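Local coordinates for protein dTDP-4-dehydrorhamnose Reductase (Yersinia enterocolitica, PDB 5U9C) that probably catalyses the NADPH-dependent reduction of dTDP-4-dehydro-beta-L-rhamnose, the step that yields dTDP-L-rhamnose, at residues K115-E120 against S220-R225; G170-Q175 against T181-V186; A229-D234 against S281-Y286. All blocks are in the same frame, centred on the assembly; numbering follows the deposited sequence.

Contact 1 (K115-E120 against S220-R225); sequences KLSYNE and SGTISR
With chi1 at -58°, Thr222 places its methyl CG2 anti to the backbone N and its hydroxyl OG1 beside that N, which turns both branches to the backbone of Leu116 and the side chain of Ser117. Ser117 in turn swings OG next to its own carbonyl carbon (chi1 -164°), on the side from which the threonine approaches. Direct contact is slight: CG2 of Thr222 rests against the carbonyl oxygen of Leu116, 3.4 Å away, and this oxygen is also hydrogen-bonded to the hydroxyl of Ser259. The hydroxyls of Ser117 and Thr222 are instead joined by a water, which donates to Ser117 OG over 3.0 Å and lies 2.6 Å from Thr222 OG1. The main partner of Ser117 OG is Glu263 OE1, to which it is hydrogen-bonded. The contact thus links two short edge elements beside the Rossmann sheet: strand 117-118, paired in parallel with 261-262, and strand 223-224, antiparallel to 190-195. Farther on, the side chain of Ser224 caps a backbone N in the first turn of helix 225-235, while Asp227 OD2 accepts from the Ser224 backbone N, an arrangement consistent with a capping box. Asp188 of a second subunit packs on Leu116.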
loop_
_atom_site.group_PDB
_atom_site.type_symbol
_atom_site.label_atom_id
_atom_site.label_comp_id
_atom_site.label_asym_id
_atom_site.label_seq_id
_atom_site.Cartn_x
_atom_site.Cartn_y
_atom_site.Cartn_z
ATOM N N LYS D 115 10.106 4.904 -3.883
ATOM C CA LYS D 115 11.001 4.745 -5.046
ATOM C C LYS D 115 12.400 5.266 -4.746
ATOM O O LYS D 115 12.649 5.799 -3.665
ATOM C CB LYS D 115 10.408 5.304 -6.321
ATOM C CG LYS D 115 10.098 6.766 -6.375
ATOM C CD LYS D 115 9.465 7.014 -7.744
ATOM C CE LYS D 115 9.136 8.453 -8.028
ATOM N NZ LYS D 115 8.707 8.542 -9.450
ATOM N N LEU D 116 13.311 5.090 -5.683
ATOM C CA LEU D 116 14.724 5.414 -5.456
ATOM C C LEU D 116 15.126 6.883 -5.615
ATOM O O LEU D 116 16.046 7.349 -4.929
ATOM C CB LEU D 116 15.593 4.484 -6.307
ATOM C CG LEU D 116 15.319 2.981 -5.957
ATOM C CD1 LEU D 116 16.207 2.011 -6.735
ATOM C CD2 LEU D 116 15.395 2.654 -4.457
ATOM N N SER D 117 14.400 7.630 -6.448
ATOM C CA SER D 117 14.750 9.021 -6.679
ATOM C C SER D 117 13.510 9.815 -7.068
ATOM O O SER D 117 12.597 9.248 -7.669
ATOM C CB SER D 117 15.774 9.092 -7.816
ATOM O OG SER D 117 16.383 10.341 -7.814
ATOM N N TYR D 118 13.494 11.107 -6.746
ATOM C CA TYR D 118 12.367 11.983 -7.038
ATOM C C TYR D 118 12.806 13.280 -7.755
ATOM O O TYR D 118 13.795 13.929 -7.345
ATOM C CB TYR D 118 11.646 12.375 -5.728
ATOM C CG TYR D 118 11.149 11.188 -4.924
ATOM C CD1 TYR D 118 11.968 10.559 -3.996
ATOM C CD2 TYR D 118 9.860 10.684 -5.116
ATOM C CE1 TYR D 118 11.530 9.459 -3.289
ATOM C CE2 TYR D 118 9.407 9.575 -4.414
ATOM C CZ TYR D 118 10.241 8.976 -3.489
ATOM O OH TYR D 118 9.779 7.892 -2.783
ATOM N N ASN D 119 12.069 13.666 -8.800
ATOM C CA ASN D 119 12.318 14.938 -9.479
ATOM C C ASN D 119 11.195 15.950 -9.158
ATOM O O ASN D 119 10.263 15.628 -8.385
ATOM C CB ASN D 119 12.557 14.739 -10.982
ATOM C CG ASN D 119 11.344 14.236 -11.712
ATOM O OD1 ASN D 119 10.212 14.700 -11.477
ATOM N ND2 ASN D 119 11.567 13.306 -12.644
ATOM N N GLU D 120 11.291 17.159 -9.712
ATOM C CA GLU D 120 10.319 18.221 -9.430
ATOM C C GLU D 120 8.856 17.914 -9.858
ATOM O O GLU D 120 7.937 18.565 -9.379
ATOM C CB GLU D 120 10.772 19.586 -9.982
ATOM C CG GLU D 120 12.087 20.144 -9.412
ATOM C CD GLU D 120 13.348 19.721 -10.180
ATOM O OE1 GLU D 120 13.315 18.711 -10.906
ATOM O OE2 GLU D 120 14.392 20.401 -10.039
ATOM N N SER D 220 24.676 14.505 -8.353
ATOM C CA SER D 220 24.133 13.342 -9.037
ATOM C C SER D 220 24.543 12.058 -8.309
ATOM O O SER D 220 25.724 11.856 -8.018
ATOM C CB SER D 220 24.639 13.320 -10.486
ATOM O OG SER D 220 24.189 12.174 -11.174
ATOM N N GLY D 221 23.570 11.201 -8.011
ATOM C CA GLY D 221 23.850 9.935 -7.338
ATOM C C GLY D 221 22.919 9.702 -6.168
ATOM O O GLY D 221 22.610 10.631 -5.415
ATOM N N THR D 222 22.443 8.465 -6.061
ATOM C CA THR D 222 21.579 8.020 -4.961
ATOM C C THR D 222 22.435 7.023 -4.225
ATOM O O THR D 222 22.656 5.923 -4.711
ATOM C CB THR D 222 20.291 7.387 -5.495
ATOM O OG1 THR D 222 19.636 8.353 -6.302
ATOM C CG2 THR D 222 19.366 7.005 -4.371
ATOM N N ILE D 223 22.866 7.408 -3.024
ATOM C CA ILE D 223 23.838 6.654 -2.246
ATOM C C ILE D 223 23.476 6.543 -0.775
ATOM O O ILE D 223 22.608 7.244 -0.295
ATOM C CB ILE D 223 25.212 7.370 -2.356
ATOM C CG1 ILE D 223 25.033 8.842 -1.943
ATOM C CG2 ILE D 223 25.720 7.254 -3.781
ATOM C CD1 ILE D 223 26.204 9.739 -2.103
ATOM N N SER D 224 24.161 5.656 -0.070
ATOM C CA SER D 224 23.918 5.458 1.375
ATOM C C SER D 224 25.000 6.162 2.149
ATOM O O SER D 224 26.032 6.549 1.567
ATOM C CB SER D 224 23.974 3.969 1.747
ATOM O OG SER D 224 25.288 3.436 1.574
ATOM N N ARG D 225 24.797 6.283 3.457
ATOM C CA ARG D 225 25.820 6.860 4.333
ATOM C C ARG D 225 27.049 5.973 4.301
ATOM O O ARG D 225 28.162 6.463 4.441
ATOM C CB ARG D 225 25.333 6.985 5.764
ATOM C CG ARG D 225 24.142 7.900 5.969
ATOM C CD ARG D 225 24.433 9.320 5.559
ATOM N NE ARG D 225 23.380 10.222 6.035
ATOM C CZ ARG D 225 23.446 11.547 6.002
ATOM N NH1 ARG D 225 24.534 12.176 5.520
ATOM N NH2 ARG D 225 22.420 12.251 6.472
HETATM O O HOH W 1 19.024 10.865 -6.537
#

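Contact 2 (G170-Q175 against T181-V186)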
loop_
_atom_site.group_PDB
_atom_site.type_symbol
_atom_site.label_atom_id
_atom_site.label_comp_id
_atom_site.label_asym_id
_atom_site.label_seq_id
_atom_site.Cartn_x
_atom_site.Cartn_y
_atom_site.Cartn_z
ATOM N N GLY D 170 31.662 15.417 9.167
ATOM C CA GLY D 170 32.564 15.824 10.234
ATOM C C GLY D 170 32.813 14.712 11.243
ATOM O O GLY D 170 33.959 14.508 11.673
ATOM N N LYS D 171 31.747 13.995 11.618
ATOM C CA LYS D 171 31.864 12.875 12.572
ATOM C C LYS D 171 32.698 11.727 12.011
ATOM O O LYS D 171 33.515 11.141 12.734
ATOM C CB LYS D 171 30.496 12.359 13.005
ATOM C CG LYS D 171 29.793 13.296 13.971
ATOM C CD LYS D 171 28.393 12.820 14.348
ATOM C CE LYS D 171 27.426 12.978 13.182
ATOM N NZ LYS D 171 26.032 12.602 13.530
ATOM N N ILE D 172 32.487 11.387 10.737
ATOM C CA ILE D 172 33.279 10.344 10.101
ATOM C C ILE D 172 34.740 10.791 10.077
ATOM O O ILE D 172 35.619 10.014 10.401
ATOM C CB ILE D 172 32.803 10.026 8.663
ATOM C CG1 ILE D 172 31.402 9.390 8.666
ATOM C CG2 ILE D 172 33.805 9.118 7.936
ATOM C CD1 ILE D 172 31.302 8.060 9.386
ATOM N N ILE D 173 34.987 12.048 9.704
ATOM C CA ILE D 173 36.345 12.569 9.656
ATOM C C ILE D 173 37.025 12.556 11.059
ATOM O O ILE D 173 38.206 12.206 11.177
ATOM C CB ILE D 173 36.399 13.954 8.972
ATOM C CG1 ILE D 173 36.095 13.794 7.468
ATOM C CG2 ILE D 173 37.765 14.583 9.136
ATOM C CD1 ILE D 173 36.018 15.086 6.680
ATOM N N GLN D 174 36.277 12.935 12.090
ATOM C CA GLN D 174 36.759 12.924 13.492
ATOM C C GLN D 174 37.168 11.496 13.929
ATOM O O GLN D 174 38.219 11.295 14.585
ATOM C CB GLN D 174 35.658 13.469 14.404
ATOM C CG GLN D 174 36.001 13.547 15.881
ATOM C CD GLN D 174 34.793 13.904 16.755
ATOM O OE1 GLN D 174 33.663 14.078 16.262
ATOM N NE2 GLN D 174 35.026 13.993 18.070
ATOM N N GLN D 175 36.359 10.508 13.555
ATOM C CA GLN D 175 36.667 9.108 13.872
ATOM C C GLN D 175 37.911 8.633 13.125
ATOM O O GLN D 175 38.729 7.890 13.685
ATOM C CB GLN D 175 35.493 8.183 13.575
ATOM C CG GLN D 175 34.314 8.399 14.500
ATOM C CD GLN D 175 33.113 7.586 14.060
ATOM O OE1 GLN D 175 33.056 6.364 14.240
ATOM N NE2 GLN D 175 32.147 8.258 13.501
ATOM N N THR D 181 39.393 1.964 15.079
ATOM C CA THR D 181 39.644 0.656 14.508
ATOM C C THR D 181 38.563 0.301 13.475
ATOM O O THR D 181 38.825 -0.453 12.532
ATOM C CB THR D 181 39.746 -0.442 15.598
ATOM O OG1 THR D 181 40.292 -1.630 15.021
ATOM C CG2 THR D 181 38.404 -0.752 16.224
ATOM N N SER D 182 37.370 0.883 13.639
ATOM C CA SER D 182 36.266 0.639 12.721
ATOM C C SER D 182 35.192 1.686 12.869
ATOM O O SER D 182 34.954 2.221 13.968
ATOM C CB SER D 182 35.602 -0.712 12.990
ATOM O OG SER D 182 35.033 -0.679 14.266
ATOM N N ILE D 183 34.522 1.942 11.758
ATOM C CA ILE D 183 33.445 2.896 11.699
ATOM C C ILE D 183 32.217 2.209 11.089
ATOM O O ILE D 183 32.327 1.577 10.049
ATOM C CB ILE D 183 33.865 4.103 10.838
ATOM C CG1 ILE D 183 35.030 4.832 11.517
ATOM C CG2 ILE D 183 32.686 5.046 10.617
ATOM C CD1 ILE D 183 35.663 5.930 10.676
ATOM N N LYS D 184 31.071 2.329 11.761
ATOM C CA LYS D 184 29.805 1.779 11.279
ATOM C C LYS D 184 29.030 2.866 10.561
ATOM O O LYS D 184 29.001 4.008 11.021
ATOM C CB LYS D 184 28.971 1.255 12.445
ATOM C CG LYS D 184 29.603 0.079 13.154
ATOM C CD LYS D 184 28.769 -0.336 14.347
ATOM C CE LYS D 184 29.472 -1.429 15.129
ATOM N NZ LYS D 184 28.633 -1.866 16.273
ATOM N N ALA D 185 28.414 2.512 9.434
ATOM C CA ALA D 185 27.619 3.444 8.657
ATOM C C ALA D 185 26.427 2.690 8.041
ATOM O O ALA D 185 26.576 1.580 7.531
ATOM C CB ALA D 185 28.461 4.093 7.558
ATOM N N VAL D 186 25.262 3.314 8.103
ATOM C CA VAL D 186 24.031 2.720 7.621
ATOM C C VAL D 186 24.069 2.503 6.102
ATOM O O VAL D 186 24.335 3.432 5.342
ATOM C CB VAL D 186 22.822 3.579 8.047
ATOM C CG1 VAL D 186 21.527 3.033 7.481
ATOM C CG2 VAL D 186 22.745 3.647 9.570
HETATM O O HOH W 2 31.103 3.993 14.166
HETATM O O HOH W 3 34.567 4.773 15.613
#
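Ile183 projects from its strand toward the helix and meets Ile172 and Gln175, which lie one turn apart. Its CG2 branch approaches CD1 of Ile172 to 3.5 Å. This end methyl is brought there by the bend at chi2 (-62°), since the CB of Ile172 does not itself point at the strand. The other branch of Ile183 ends at CD1, 3.7 Å from CB of Gln175, while its CG1 lies 3.7 Å from Gln175 OE1, so the polar end of the glutamine lies over the isoleucine. Two waters bridge that oxygen to the strand backbone. One donates to Gln175 OE1 over 3.1 Å and accepts from the backbone N of Lys184; the other donates to OE1 over 2.6 Å and to the carbonyl oxygen of Ser182. The same amide is steadied from its nitrogen, since NE2 donates to Lys171 O over 3.3 Å with an angle of 150° at the hydrogen. NE2 stands 68° out of that carbonyl's plane, on the face opposite the helical Gln175 N, which binds the same oxygen. Lys171 and Phe168 bind (R)-malate in a crystal structure of this protein, although none is bound to this chain here. Helix 168-177 and the strand after it form a helix-strand unit, packed through Ile172 and Ile183, in what is probably the substrate-binding lobe, as in extended short-chain dehydrogenases. Farther out, strand 182-186 runs parallel to 241-245, and Ile172 also packs on Ala229 and Ile232, so that helix 168-177 lies against both the strand and helix 225-235.

Contact 3 (A229-D234 against S281-Y286)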
loop_
_atom_site.group_PDB
_atom_site.type_symbol
_atom_site.label_atom_id
_atom_site.label_comp_id
_atom_site.label_asym_id
_atom_site.label_seq_id
_atom_site.Cartn_x
_atom_site.Cartn_y
_atom_site.Cartn_z
ATOM N N ALA D 229 30.778 7.151 3.683
ATOM C CA ALA D 229 31.877 6.885 4.627
ATOM C C ALA D 229 33.042 6.217 3.906
ATOM O O ALA D 229 34.194 6.588 4.123
ATOM C CB ALA D 229 31.406 6.042 5.796
ATOM N N CYS D 230 32.742 5.261 3.024
ATOM C CA CYS D 230 33.797 4.575 2.250
ATOM C C CYS D 230 34.594 5.548 1.382
ATOM O O CYS D 230 35.823 5.450 1.294
ATOM C CB CYS D 230 33.206 3.463 1.379
ATOM S SG CYS D 230 32.587 2.041 2.317
ATOM N N ALA D 231 33.898 6.486 0.749
ATOM C CA ALA D 231 34.554 7.484 -0.110
ATOM C C ALA D 231 35.463 8.408 0.736
ATOM O O ALA D 231 36.595 8.676 0.355
ATOM C CB ALA D 231 33.519 8.286 -0.896
ATOM N N ILE D 232 34.971 8.865 1.886
ATOM C CA ILE D 232 35.776 9.702 2.812
ATOM C C ILE D 232 37.018 8.903 3.252
ATOM O O ILE D 232 38.140 9.413 3.216
ATOM C CB ILE D 232 34.948 10.149 4.038
ATOM C CG1 ILE D 232 33.806 11.082 3.604
ATOM C CG2 ILE D 232 35.823 10.877 5.058
ATOM C CD1 ILE D 232 32.748 11.267 4.668
ATOM N N GLY D 233 36.794 7.646 3.643
ATOM C CA GLY D 233 37.859 6.737 4.042
ATOM C C GLY D 233 38.963 6.630 3.007
ATOM O O GLY D 233 40.159 6.682 3.363
ATOM N N ASP D 234 38.583 6.469 1.732
ATOM C CA ASP D 234 39.571 6.402 0.632
ATOM C C ASP D 234 40.333 7.713 0.501
ATOM O O ASP D 234 41.535 7.708 0.291
ATOM C CB ASP D 234 38.917 6.123 -0.722
ATOM C CG ASP D 234 38.351 4.719 -0.845
ATOM O OD1 ASP D 234 38.682 3.821 -0.033
ATOM O OD2 ASP D 234 37.573 4.514 -1.808
ATOM N N SER D 281 32.883 13.570 -6.762
ATOM C CA SER D 281 33.702 14.760 -7.021
ATOM C C SER D 281 33.354 15.870 -6.042
ATOM O O SER D 281 34.245 16.522 -5.541
ATOM C CB SER D 281 33.475 15.312 -8.432
ATOM O OG SER D 281 33.575 14.296 -9.392
ATOM N N ASP D 282 32.058 16.121 -5.826
ATOM C CA ASP D 282 31.632 17.186 -4.908
ATOM C C ASP D 282 32.066 16.881 -3.461
ATOM O O ASP D 282 32.509 17.781 -2.734
ATOM C CB ASP D 282 30.115 17.438 -5.009
ATOM C CG ASP D 282 29.693 17.967 -6.386
ATOM O OD1 ASP D 282 30.552 18.529 -7.102
ATOM O OD2 ASP D 282 28.504 17.826 -6.759
ATOM N N LEU D 283 31.954 15.617 -3.057
ATOM C CA LEU D 283 32.400 15.210 -1.730
ATOM C C LEU D 283 33.916 15.388 -1.615
ATOM O O LEU D 283 34.392 15.894 -0.604
ATOM C CB LEU D 283 32.040 13.756 -1.449
ATOM C CG LEU D 283 32.458 13.154 -0.106
ATOM C CD1 LEU D 283 31.748 13.854 1.031
ATOM C CD2 LEU D 283 32.090 11.679 -0.102
ATOM N N ALA D 284 34.671 14.964 -2.638
ATOM C CA ALA D 284 36.151 15.098 -2.614
ATOM C C ALA D 284 36.589 16.549 -2.381
ATOM O O ALA D 284 37.437 16.807 -1.533
ATOM C CB ALA D 284 36.791 14.542 -3.884
ATOM N N LYS D 285 35.982 17.491 -3.099
ATOM C CA LYS D 285 36.304 18.925 -2.918
ATOM C C LYS D 285 36.059 19.386 -1.478
ATOM O O LYS D 285 36.856 20.124 -0.904
ATOM C CB LYS D 285 35.482 19.805 -3.855
ATOM C CG LYS D 285 35.806 19.644 -5.335
ATOM C CD LYS D 285 35.092 20.690 -6.193
ATOM C CE LYS D 285 35.556 22.110 -5.865
ATOM N NZ LYS D 285 34.839 23.151 -6.653
ATOM N N TYR D 286 34.954 18.941 -0.897
ATOM C CA TYR D 286 34.617 19.320 0.474
ATOM C C TYR D 286 35.579 18.684 1.490
ATOM O O TYR D 286 36.065 19.358 2.399
ATOM C CB TYR D 286 33.163 18.967 0.807
ATOM C CG TYR D 286 32.818 19.288 2.234
ATOM C CD1 TYR D 286 32.908 20.601 2.696
ATOM C CD2 TYR D 286 32.411 18.295 3.131
ATOM C CE1 TYR D 286 32.628 20.924 4.007
ATOM C CE2 TYR D 286 32.099 18.616 4.451
ATOM C CZ TYR D 286 32.210 19.930 4.876
ATOM O OH TYR D 286 31.908 20.294 6.162
#
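Asp282 OD2, next in the chain to the Leu283 that packs on Ala231 and Ile232, is gripped by the backbone N of Ser277 and the hydroxyl of Ser219, which tie this helix to the segments before it. The interface itself is wholly apolar. A single methyl, CD2 of Leu283, carries it: it lies 3.8 Å from CB of Ala231 and 4.1 Å from CG1 of Ile232, and so touches two consecutive residues of the opposing helix. With CG anti to the backbone N (chi1 179°), CD2 of Leu283 is directed at the Ala231-Ile232 step. The side chains of Leu283 and Ile232 cross at about a right angle, the leucine reaching the CG1 branch of the isoleucine. The small side chain of Ala231 points toward the other helix, and the nearest pair of CA atoms, those of Ile232 and Ala284, are 7.7 Å apart. On its other flank Ile232 meets Ile173 and Ile176 of helix 168-177. Three helices, 168-177, 225-235 and 279-288, therefore share an aliphatic core, in the part of the chain that in extended short-chain dehydrogenases forms the smaller, substrate-binding lobe beside the Rossmann domain.

How the contacts relate
From the N terminus, the chain first lays down the 115-120 segment, whose partner arrives only about a hundred residues later; contact 1 therefore closes a long loop. Contact 2, a short helix-to-strand return between 170-175 and 181-186, is nested inside it. Contact 3 follows in series, its first segment lying in the helix that directly succeeds strand 223-224 and its second near the C terminus. The start of helix 225-235, with Ser224 just before it, joins the set physically: Arg225 and Ser224 pack on the carbonyl oxygen of Val186, and farther along, its Ala229 touches Ala185 of contact 2. Contacts 2 and 3, with centres about 13 Å apart, thus form one continuous apolar region.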